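Local coordinates for crystal protein (Bacillus thuringiensis serovar dakota, PDB 2ZTB) that probably kills cancer cells by forming pores in their membranes, being the proteolytically activated form of a parasporin-2 toxin related to the aerolysin family, at residues I4-M9 and K121-L126; S115-F120 and S223-G228; I154-S159 and F236-I241. All coordinates share one frame; numbering follows the deposited sequence.

Contact 1. Residues I4-M9 and K121-L126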
loop_
_atom_site.group_PDB
_atom_site.type_symbol
_atom_site.label_atom_id
_atom_site.label_comp_id
_atom_site.label_asym_id
_atom_site.label_seq_id
_atom_site.Cartn_x
_atom_site.Cartn_y
_atom_site.Cartn_z
ATOM N N ILE A 4 -3.144 11.184 -8.637
ATOM C CA ILE A 4 -3.884 10.320 -9.552
ATOM C C ILE A 4 -5.193 11.000 -9.979
ATOM O O ILE A 4 -5.856 11.652 -9.175
ATOM C CB ILE A 4 -4.098 8.913 -8.905
ATOM C CG1 ILE A 4 -2.755 8.162 -8.831
ATOM C CG2 ILE A 4 -5.156 8.087 -9.650
ATOM C CD1 ILE A 4 -2.637 7.210 -7.649
ATOM N N ARG A 5 -5.533 10.862 -11.255
ATOM C CA ARG A 5 -6.756 11.430 -11.800
ATOM C C ARG A 5 -7.225 10.576 -12.963
ATOM O O ARG A 5 -6.618 10.570 -14.025
ATOM C CB ARG A 5 -6.531 12.882 -12.245
ATOM C CG ARG A 5 -7.758 13.580 -12.826
ATOM C CD ARG A 5 -7.586 15.081 -12.689
ATOM N NE ARG A 5 -8.651 15.847 -13.327
ATOM C CZ ARG A 5 -9.778 16.237 -12.733
ATOM N NH1 ARG A 5 -10.026 15.931 -11.465
ATOM N NH2 ARG A 5 -10.668 16.945 -13.422
ATOM N N GLU A 6 -8.307 9.839 -12.753
ATOM C CA GLU A 6 -8.822 8.982 -13.811
ATOM C C GLU A 6 -10.341 9.003 -13.854
ATOM O O GLU A 6 -10.983 9.540 -12.954
ATOM C CB GLU A 6 -8.257 7.548 -13.698
ATOM C CG GLU A 6 -8.319 6.911 -12.324
ATOM C CD GLU A 6 -7.695 5.513 -12.295
ATOM O OE1 GLU A 6 -8.463 4.523 -12.285
ATOM O OE2 GLU A 6 -6.446 5.411 -12.285
ATOM N N TYR A 7 -10.897 8.433 -14.918
ATOM C CA TYR A 7 -12.320 8.343 -15.096
ATOM C C TYR A 7 -12.980 7.552 -13.974
ATOM O O TYR A 7 -12.412 6.582 -13.439
ATOM C CB TYR A 7 -12.660 7.710 -16.445
ATOM C CG TYR A 7 -12.411 8.596 -17.654
ATOM C CD1 TYR A 7 -12.529 9.990 -17.578
ATOM C CD2 TYR A 7 -12.084 8.034 -18.886
ATOM C CE1 TYR A 7 -12.306 10.801 -18.698
ATOM C CE2 TYR A 7 -11.864 8.831 -20.011
ATOM C CZ TYR A 7 -11.977 10.215 -19.917
ATOM O OH TYR A 7 -11.744 10.995 -21.047
ATOM N N LEU A 8 -14.179 7.990 -13.603
ATOM C CA LEU A 8 -15.029 7.222 -12.718
ATOM C C LEU A 8 -15.786 6.233 -13.607
ATOM O O LEU A 8 -16.195 6.574 -14.730
ATOM C CB LEU A 8 -15.970 8.149 -11.949
ATOM C CG LEU A 8 -16.911 7.512 -10.912
ATOM C CD1 LEU A 8 -16.144 7.016 -9.683
ATOM C CD2 LEU A 8 -18.027 8.510 -10.517
ATOM N N MET A 9 -15.927 5.000 -13.133
ATOM C CA MET A 9 -16.614 3.962 -13.892
ATOM C C MET A 9 -17.937 3.584 -13.208
ATOM O O MET A 9 -18.094 3.808 -12.011
ATOM C CB MET A 9 -15.710 2.733 -14.035
ATOM C CG MET A 9 -14.287 3.026 -14.582
ATOM S SD MET A 9 -14.317 3.525 -16.322
ATOM C CE MET A 9 -14.742 1.981 -17.150
ATOM N N LYS A 121 -11.628 1.444 -7.805
ATOM C CA LYS A 121 -10.820 0.608 -8.688
ATOM C C LYS A 121 -9.875 1.489 -9.495
ATOM O O LYS A 121 -10.117 1.757 -10.657
ATOM C CB LYS A 121 -11.717 -0.229 -9.617
ATOM C CG LYS A 121 -12.778 -1.055 -8.895
ATOM C CD LYS A 121 -13.596 -1.903 -9.861
ATOM C CE LYS A 121 -14.577 -2.792 -9.119
ATOM N NZ LYS A 121 -15.595 -1.965 -8.394
ATOM N N PHE A 122 -8.816 1.961 -8.855
ATOM C CA PHE A 122 -7.766 2.721 -9.532
ATOM C C PHE A 122 -6.807 1.850 -10.306
ATOM O O PHE A 122 -6.381 0.796 -9.833
ATOM C CB PHE A 122 -6.984 3.564 -8.543
ATOM C CG PHE A 122 -7.756 4.733 -8.011
ATOM C CD1 PHE A 122 -8.474 4.626 -6.833
ATOM C CD2 PHE A 122 -7.752 5.951 -8.691
ATOM C CE1 PHE A 122 -9.172 5.711 -6.331
ATOM C CE2 PHE A 122 -8.456 7.041 -8.197
ATOM C CZ PHE A 122 -9.175 6.917 -7.015
ATOM N N THR A 123 -6.476 2.330 -11.501
ATOM C CA THR A 123 -5.608 1.667 -12.454
ATOM C C THR A 123 -4.176 2.199 -12.340
ATOM O O THR A 123 -3.214 1.442 -12.497
ATOM C CB THR A 123 -6.173 1.860 -13.892
ATOM O OG1 THR A 123 -7.145 0.841 -14.151
ATOM C CG2 THR A 123 -5.094 1.803 -14.969
ATOM N N SER A 124 -4.039 3.491 -12.047
ATOM C CA SER A 124 -2.706 4.095 -11.970
ATOM C C SER A 124 -1.969 3.769 -10.684
ATOM O O SER A 124 -2.544 3.774 -9.601
ATOM C CB SER A 124 -2.725 5.608 -12.235
ATOM O OG SER A 124 -3.981 6.198 -11.988
ATOM N N LYS A 125 -0.686 3.473 -10.824
ATOM C CA LYS A 125 0.138 3.092 -9.689
ATOM C C LYS A 125 0.251 4.253 -8.711
ATOM O O LYS A 125 0.263 5.417 -9.110
ATOM C CB LYS A 125 1.520 2.657 -10.165
ATOM C CG LYS A 125 1.513 1.522 -11.182
ATOM C CD LYS A 125 1.299 0.152 -10.547
ATOM C CE LYS A 125 1.387 -0.924 -11.620
ATOM N NZ LYS A 125 1.718 -2.264 -11.071
ATOM N N LEU A 126 0.310 3.924 -7.428
ATOM C CA LEU A 126 0.494 4.918 -6.391
ATOM C C LEU A 126 1.960 4.922 -5.938
ATOM O O LEU A 126 2.534 3.866 -5.642
ATOM C CB LEU A 126 -0.437 4.613 -5.220
ATOM C CG LEU A 126 -0.342 5.479 -3.965
ATOM C CD1 LEU A 126 -0.947 6.838 -4.217
ATOM C CD2 LEU A 126 -1.016 4.786 -2.781
#
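The short strand 4-7 and the irregular segment 121-126 run past each other without backbone hydrogen bonds, the CA atoms of Ile4 and Ser124 standing 6.8 Å apart and those of Glu6 and Phe122 somewhat farther. The strand is paired elsewhere, through Ile4 with Val65 and Glu6 with Lys63 of strand 61-90, so the gap to the loop is bridged by the side chains of Ile4 and Glu6, which both leave the strand toward it. Glu6 holds CG in the crowded position between N and the carbonyl carbon (chi1 48°), and from there the chain extends straight into the loop. Its carboxylate meets two consecutive amides on the syn lone pairs: Thr123 N gives to OE1 at 3.1 Å with an N-H...O angle of 153°, and Ser124 N gives to OE2. The hydroxyl Ser124 OG donates to that same OE2 at 2.6 Å, approaching nearly along the C-O axis. Alongside the carboxylate, Phe122 CD2 approaches Glu6 CD to 3.6 Å, the side chains crossing obliquely, with the ring and carboxylate planes 59° apart. Ile4 completes the apolar part: its CG2, anti to the backbone N, rests 3.5 Å from Phe122 CD2 and touches Ser124 OG, while the CD1 atoms of Ile4 and Leu126 meet 3.8 Å apart, the two side chains crossing at about a right angle. Lys63 salt-bridges OE1 of Glu6 and makes a cation-pi contact with Phe122. With two backbone amides, a hydroxyl and an ammonium group directed at it, the carboxylate is probably ionised and its rotation fixed. These bonds hold against strand 4-7 the loop that leads into 126-132/136-142, a hairpin that, by analogy with aerolysin-type toxins, probably inserts into the membrane.

Contact 2. Residues S115-F120 and S223-G228. With EDO (1,2-ethanediol), chain H.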
loop_
_atom_site.group_PDB
_atom_site.type_symbol
_atom_site.label_atom_id
_atom_site.label_comp_id
_atom_site.label_asym_id
_atom_site.label_seq_id
_atom_site.Cartn_x
_atom_site.Cartn_y
_atom_site.Cartn_z
ATOM N N SER A 115 -5.448 0.176 0.392
ATOM C CA SER A 115 -6.837 -0.127 0.159
ATOM C C SER A 115 -7.599 1.197 0.147
ATOM O O SER A 115 -7.030 2.269 0.403
ATOM C CB SER A 115 -7.364 -1.035 1.262
ATOM O OG SER A 115 -7.247 -0.366 2.508
ATOM N N THR A 116 -8.882 1.119 -0.169
ATOM C CA THR A 116 -9.783 2.253 0.012
ATOM C C THR A 116 -10.920 1.739 0.856
ATOM O O THR A 116 -11.177 0.531 0.897
ATOM C CB THR A 116 -10.299 2.863 -1.314
ATOM O OG1 THR A 116 -11.115 1.903 -1.984
ATOM C CG2 THR A 116 -9.131 3.298 -2.221
ATOM N N THR A 117 -11.555 2.642 1.583
ATOM C CA THR A 117 -12.581 2.250 2.534
ATOM C C THR A 117 -13.836 1.664 1.871
ATOM O O THR A 117 -14.586 0.962 2.529
ATOM C CB THR A 117 -12.943 3.433 3.476
ATOM O OG1 THR A 117 -13.268 4.605 2.702
ATOM C CG2 THR A 117 -11.759 3.726 4.422
ATOM N N THR A 118 -14.042 1.928 0.578
ATOM C CA THR A 118 -15.291 1.553 -0.112
ATOM C C THR A 118 -15.112 0.810 -1.455
ATOM O O THR A 118 -16.096 0.471 -2.132
ATOM C CB THR A 118 -16.192 2.804 -0.355
ATOM O OG1 THR A 118 -15.444 3.772 -1.080
ATOM C CG2 THR A 118 -16.680 3.424 0.951
ATOM N N GLY A 119 -13.858 0.614 -1.863
ATOM C CA GLY A 119 -13.535 -0.241 -3.011
ATOM C C GLY A 119 -13.468 0.427 -4.371
ATOM O O GLY A 119 -13.972 -0.105 -5.352
ATOM N N PHE A 120 -12.869 1.603 -4.420
ATOM C CA PHE A 120 -12.494 2.216 -5.677
ATOM C C PHE A 120 -11.585 1.299 -6.485
ATOM O O PHE A 120 -10.886 0.451 -5.922
ATOM C CB PHE A 120 -11.804 3.555 -5.427
ATOM C CG PHE A 120 -12.739 4.639 -4.975
ATOM C CD1 PHE A 120 -12.925 4.891 -3.621
ATOM C CD2 PHE A 120 -13.455 5.387 -5.909
ATOM C CE1 PHE A 120 -13.809 5.901 -3.201
ATOM C CE2 PHE A 120 -14.343 6.393 -5.504
ATOM C CZ PHE A 120 -14.513 6.657 -4.150
ATOM N N SER A 223 -16.799 11.593 -2.116
ATOM C CA SER A 223 -15.472 11.350 -1.582
ATOM C C SER A 223 -15.310 9.989 -0.936
ATOM O O SER A 223 -16.285 9.324 -0.599
ATOM C CB SER A 223 -15.055 12.465 -0.614
ATOM O OG SER A 223 -15.955 12.560 0.457
ATOM N N GLY A 224 -14.053 9.586 -0.779
ATOM C CA GLY A 224 -13.687 8.399 -0.036
ATOM C C GLY A 224 -12.280 8.558 0.500
ATOM O O GLY A 224 -11.742 9.668 0.520
ATOM N N THR A 225 -11.675 7.441 0.910
ATOM C CA THR A 225 -10.380 7.453 1.599
ATOM C C THR A 225 -9.487 6.295 1.158
ATOM O O THR A 225 -9.919 5.146 1.083
ATOM C CB THR A 225 -10.563 7.410 3.139
ATOM O OG1 THR A 225 -11.502 8.412 3.537
ATOM C CG2 THR A 225 -9.240 7.657 3.876
ATOM N N LEU A 226 -8.238 6.626 0.854
ATOM C CA LEU A 226 -7.202 5.635 0.624
ATOM C C LEU A 226 -6.455 5.439 1.940
ATOM O O LEU A 226 -6.269 6.386 2.687
ATOM C CB LEU A 226 -6.268 6.080 -0.500
ATOM C CG LEU A 226 -5.057 5.191 -0.853
ATOM C CD1 LEU A 226 -4.805 5.264 -2.348
ATOM C CD2 LEU A 226 -3.820 5.626 -0.105
ATOM N N ARG A 227 -6.085 4.198 2.242
ATOM C CA ARG A 227 -5.294 3.877 3.434
ATOM C C ARG A 227 -4.273 2.811 3.107
ATOM O O ARG A 227 -4.419 2.066 2.139
ATOM C CB ARG A 227 -6.173 3.387 4.592
ATOM C CG ARG A 227 -7.097 4.458 5.127
ATOM C CD ARG A 227 -7.812 4.041 6.376
ATOM N NE ARG A 227 -8.720 5.105 6.810
ATOM C CZ ARG A 227 -8.429 6.021 7.737
ATOM N NH1 ARG A 227 -7.245 6.007 8.358
ATOM N NH2 ARG A 227 -9.333 6.950 8.053
ATOM N N GLY A 228 -3.229 2.751 3.911
ATOM C CA GLY A 228 -2.266 1.681 3.777
ATOM C C GLY A 228 -1.197 1.794 4.824
ATOM O O GLY A 228 -1.281 2.638 5.717
HETATM C C1 EDO H . -9.650 -1.589 -1.930
HETATM O O1 EDO H . -9.490 -0.923 -3.205
HETATM C C2 EDO H . -11.114 -1.937 -1.585
HETATM O O2 EDO H . -11.666 -3.185 -2.105
HETATM O O HOH W 1 -4.869 -0.930 3.788
HETATM O O HOH W 2 -13.313 5.150 0.097
#
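Where strand 96-116 ends against strand 223-247 in the antiparallel sheet, successive pairs send their side chains to opposite faces. Thr116 and Leu226 share one face as a non-hydrogen-bonded pair; Ser115 and Arg227 share the other, joined by Ser115 N to Arg227 O and Arg227 N to Ser115 O, each 2.8 Å. Past the last bridge the chain turns away, yet Thr117 N reaches Thr225 O at 3.0 Å, nearly along the C=O axis. Thr117 crosses Thr225 obliquely, and its CG2 comes up to the edge of the Arg227 guanidinium, near its plane. The turn folds over Thr116 OG1, which sits between N and the carbonyl carbon (chi1 65°) and takes weak bonds from Gly119 N and Phe120 N while lying in plane at the edge of the Phe120 ring. That ring meets Gly224 obliquely, CE1 4.0 Å from Gly224 CA, where a CB would project, so the approach depends on the glycine; Leu16 and Ile189 also touch Phe120. Ethanediol, probably from the crystallisation liquor, bonds weakly to Thr116 OG1. One water closes the junction, accepting from Thr225 N at 2.9 Å, donating to Thr118 OG1 and hydrogen-bonding Thr117 OG1 at 2.7 Å.

Contact 3. Residues I154-S159 and F236-I241. With EDO (1,2-ethanediol), chain F.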
loop_
_atom_site.group_PDB
_atom_site.type_symbol
_atom_site.label_atom_id
_atom_site.label_comp_id
_atom_site.label_asym_id
_atom_site.label_seq_id
_atom_site.Cartn_x
_atom_site.Cartn_y
_atom_site.Cartn_z
ATOM N N ILE A 154 21.642 -8.894 3.495
ATOM C CA ILE A 154 22.824 -8.439 4.245
ATOM C C ILE A 154 23.612 -9.631 4.756
ATOM O O ILE A 154 23.071 -10.442 5.504
ATOM C CB ILE A 154 22.521 -7.436 5.433
ATOM C CG1 ILE A 154 23.817 -7.027 6.166
ATOM C CG2 ILE A 154 21.635 -8.033 6.483
ATOM C CD1 ILE A 154 23.714 -5.717 7.037
ATOM N N THR A 155 24.873 -9.737 4.327
ATOM C CA THR A 155 25.806 -10.746 4.821
ATOM C C THR A 155 26.777 -10.046 5.773
ATOM O O THR A 155 27.362 -9.014 5.426
ATOM C CB THR A 155 26.592 -11.436 3.655
ATOM O OG1 THR A 155 25.661 -11.995 2.726
ATOM C CG2 THR A 155 27.431 -12.547 4.152
ATOM N N VAL A 156 26.933 -10.601 6.971
ATOM C CA VAL A 156 27.826 -10.032 7.978
ATOM C C VAL A 156 28.819 -11.084 8.462
ATOM O O VAL A 156 28.416 -12.128 8.983
ATOM C CB VAL A 156 27.038 -9.418 9.198
ATOM C CG1 VAL A 156 27.991 -8.892 10.272
ATOM C CG2 VAL A 156 26.111 -8.314 8.747
ATOM N N SER A 157 30.107 -10.811 8.256
ATOM C CA SER A 157 31.183 -11.621 8.804
ATOM C C SER A 157 31.918 -10.873 9.907
ATOM O O SER A 157 32.122 -9.667 9.817
ATOM C CB SER A 157 32.203 -11.974 7.717
ATOM O OG SER A 157 31.681 -12.954 6.847
ATOM N N LYS A 158 32.332 -11.606 10.935
ATOM C CA LYS A 158 33.144 -11.051 12.001
ATOM C C LYS A 158 34.273 -12.001 12.347
ATOM O O LYS A 158 34.049 -13.195 12.553
ATOM C CB LYS A 158 32.291 -10.702 13.230
ATOM C CG LYS A 158 31.320 -9.537 12.987
ATOM C CD LYS A 158 30.773 -8.892 14.253
ATOM C CE LYS A 158 31.853 -8.137 15.021
ATOM N NZ LYS A 158 31.386 -7.774 16.396
ATOM N N SER A 159 35.498 -11.480 12.363
ATOM C CA SER A 159 36.629 -12.243 12.880
ATOM C C SER A 159 36.642 -12.099 14.396
ATOM O O SER A 159 36.238 -11.062 14.930
ATOM C CB SER A 159 37.961 -11.774 12.286
ATOM O OG SER A 159 38.232 -10.429 12.624
ATOM N N PHE A 236 20.023 -4.999 12.797
ATOM C CA PHE A 236 20.987 -3.990 13.230
ATOM C C PHE A 236 21.599 -4.406 14.574
ATOM O O PHE A 236 21.181 -5.396 15.171
ATOM C CB PHE A 236 20.326 -2.595 13.301
ATOM C CG PHE A 236 19.271 -2.453 14.377
ATOM C CD1 PHE A 236 19.476 -1.598 15.451
ATOM C CD2 PHE A 236 18.067 -3.160 14.308
ATOM C CE1 PHE A 236 18.513 -1.452 16.452
ATOM C CE2 PHE A 236 17.092 -3.012 15.310
ATOM C CZ PHE A 236 17.331 -2.152 16.381
ATOM N N ASP A 237 22.597 -3.656 15.023
ATOM C CA ASP A 237 23.276 -3.866 16.305
ATOM C C ASP A 237 23.871 -5.260 16.425
ATOM O O ASP A 237 23.598 -5.980 17.394
ATOM C CB ASP A 237 22.355 -3.533 17.495
ATOM C CG ASP A 237 22.169 -2.025 17.711
ATOM O OD1 ASP A 237 22.792 -1.201 17.008
ATOM O OD2 ASP A 237 21.378 -1.657 18.603
ATOM N N PHE A 238 24.679 -5.621 15.426
ATOM C CA PHE A 238 25.379 -6.902 15.382
ATOM C C PHE A 238 26.423 -7.013 16.487
ATOM O O PHE A 238 27.199 -6.073 16.748
ATOM C CB PHE A 238 26.029 -7.145 14.008
ATOM C CG PHE A 238 25.088 -6.964 12.843
ATOM C CD1 PHE A 238 25.147 -5.821 12.051
ATOM C CD2 PHE A 238 24.140 -7.927 12.540
ATOM C CE1 PHE A 238 24.263 -5.644 10.988
ATOM C CE2 PHE A 238 23.254 -7.757 11.479
ATOM C CZ PHE A 238 23.319 -6.621 10.701
ATOM N N GLN A 239 26.441 -8.174 17.139
ATOM C CA GLN A 239 27.376 -8.426 18.238
ATOM C C GLN A 239 27.967 -9.806 18.094
ATOM O O GLN A 239 27.333 -10.718 17.575
ATOM C CB GLN A 239 26.694 -8.321 19.607
ATOM C CG GLN A 239 26.166 -6.948 19.991
ATOM C CD GLN A 239 27.260 -5.978 20.399
ATOM O OE1 GLN A 239 28.438 -6.336 20.484
ATOM N NE2 GLN A 239 26.874 -4.743 20.663
ATOM N N THR A 240 29.206 -9.934 18.549
ATOM C CA THR A 240 29.857 -11.215 18.730
ATOM C C THR A 240 29.699 -11.565 20.200
ATOM O O THR A 240 29.960 -10.733 21.080
ATOM C CB THR A 240 31.353 -11.133 18.348
ATOM O OG1 THR A 240 31.447 -10.675 16.999
ATOM C CG2 THR A 240 32.029 -12.484 18.440
ATOM N N ILE A 241 29.219 -12.781 20.448
ATOM C CA ILE A 241 29.100 -13.316 21.803
ATOM C C ILE A 241 29.945 -14.571 21.892
ATOM O O ILE A 241 29.670 -15.565 21.218
ATOM C CB ILE A 241 27.633 -13.663 22.202
ATOM C CG1 ILE A 241 26.646 -12.561 21.785
ATOM C CG2 ILE A 241 27.539 -13.986 23.699
ATOM C CD1 ILE A 241 26.745 -11.257 22.570
HETATM C C1 EDO F . 31.211 -11.743 3.604
HETATM O O1 EDO F . 30.622 -12.103 4.863
HETATM C C2 EDO F . 30.662 -10.374 3.234
HETATM O O2 EDO F . 30.030 -9.850 4.407
HETATM O O HOH W 3 29.607 -5.883 15.705
HETATM O O HOH W 4 33.961 -10.155 16.262
#
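Strands 154-159 and 236-241 pack face to face, as the layers of a beta-sandwich do in the elongated body of aerolysin-type toxins. They run in roughly the same direction, 37° apart, with axes 8.8 Å from each other at closest, and each is hydrogen-bonded to a different neighbour, strand 96-116 for the first and strand 168-199 for the second. The tight part centres on Phe238. Its ring is held between Phe236 CA on one face and Val156 CG2 on the opposite face, the latter a CH-pi contact 3.9 Å from the ring centroid and 14° off the normal. Ile154, extended with CG1 anti to the backbone N, meets the ring tip to tip, its CD1 3.8 Å from Phe238 CZ. Leu83 and Ala176 also touch the Phe238 side chain. Toward Lys158 the packing gives way to polar atoms and water. The lysine bends at chi3 (69°) and donates from NZ to Thr240 OG1 at 3.0 Å, again tip to tip, and a water links NZ to Phe238 O. A second water joins Thr240 OG1 to Ser159 O. Thr155 and Ser157 make no contact with strand 236-241; an ethanediol, probably from the crystallisation liquor, bridges them: its O2 donates to the backbone carbonyl Thr155 O at 3.0 Å, and its O1 makes a very short 2.4 Å hydrogen bond with Ser157 OG.

Contacts 1 and 2 are neighbours, their centres about 12 Å apart, whereas contact 3 lies far along the elongated molecule, its centre about 45 Å from that of contact 1 and about 42 Å from that of contact 2. Residues 115-120 run straight on into 121-126, so contacts 1 and 2 interlock along the chain, and they touch directly where Leu126 CD2 meets Leu226 CD1 at 3.8 Å. Contacts 2 and 3 also cross in sequence; both use strand 223-247, which carries the chain from one to the other. All three reach the same large antiparallel sheet, whose long strands join distant regions of this rod-like toxin into one continuous body.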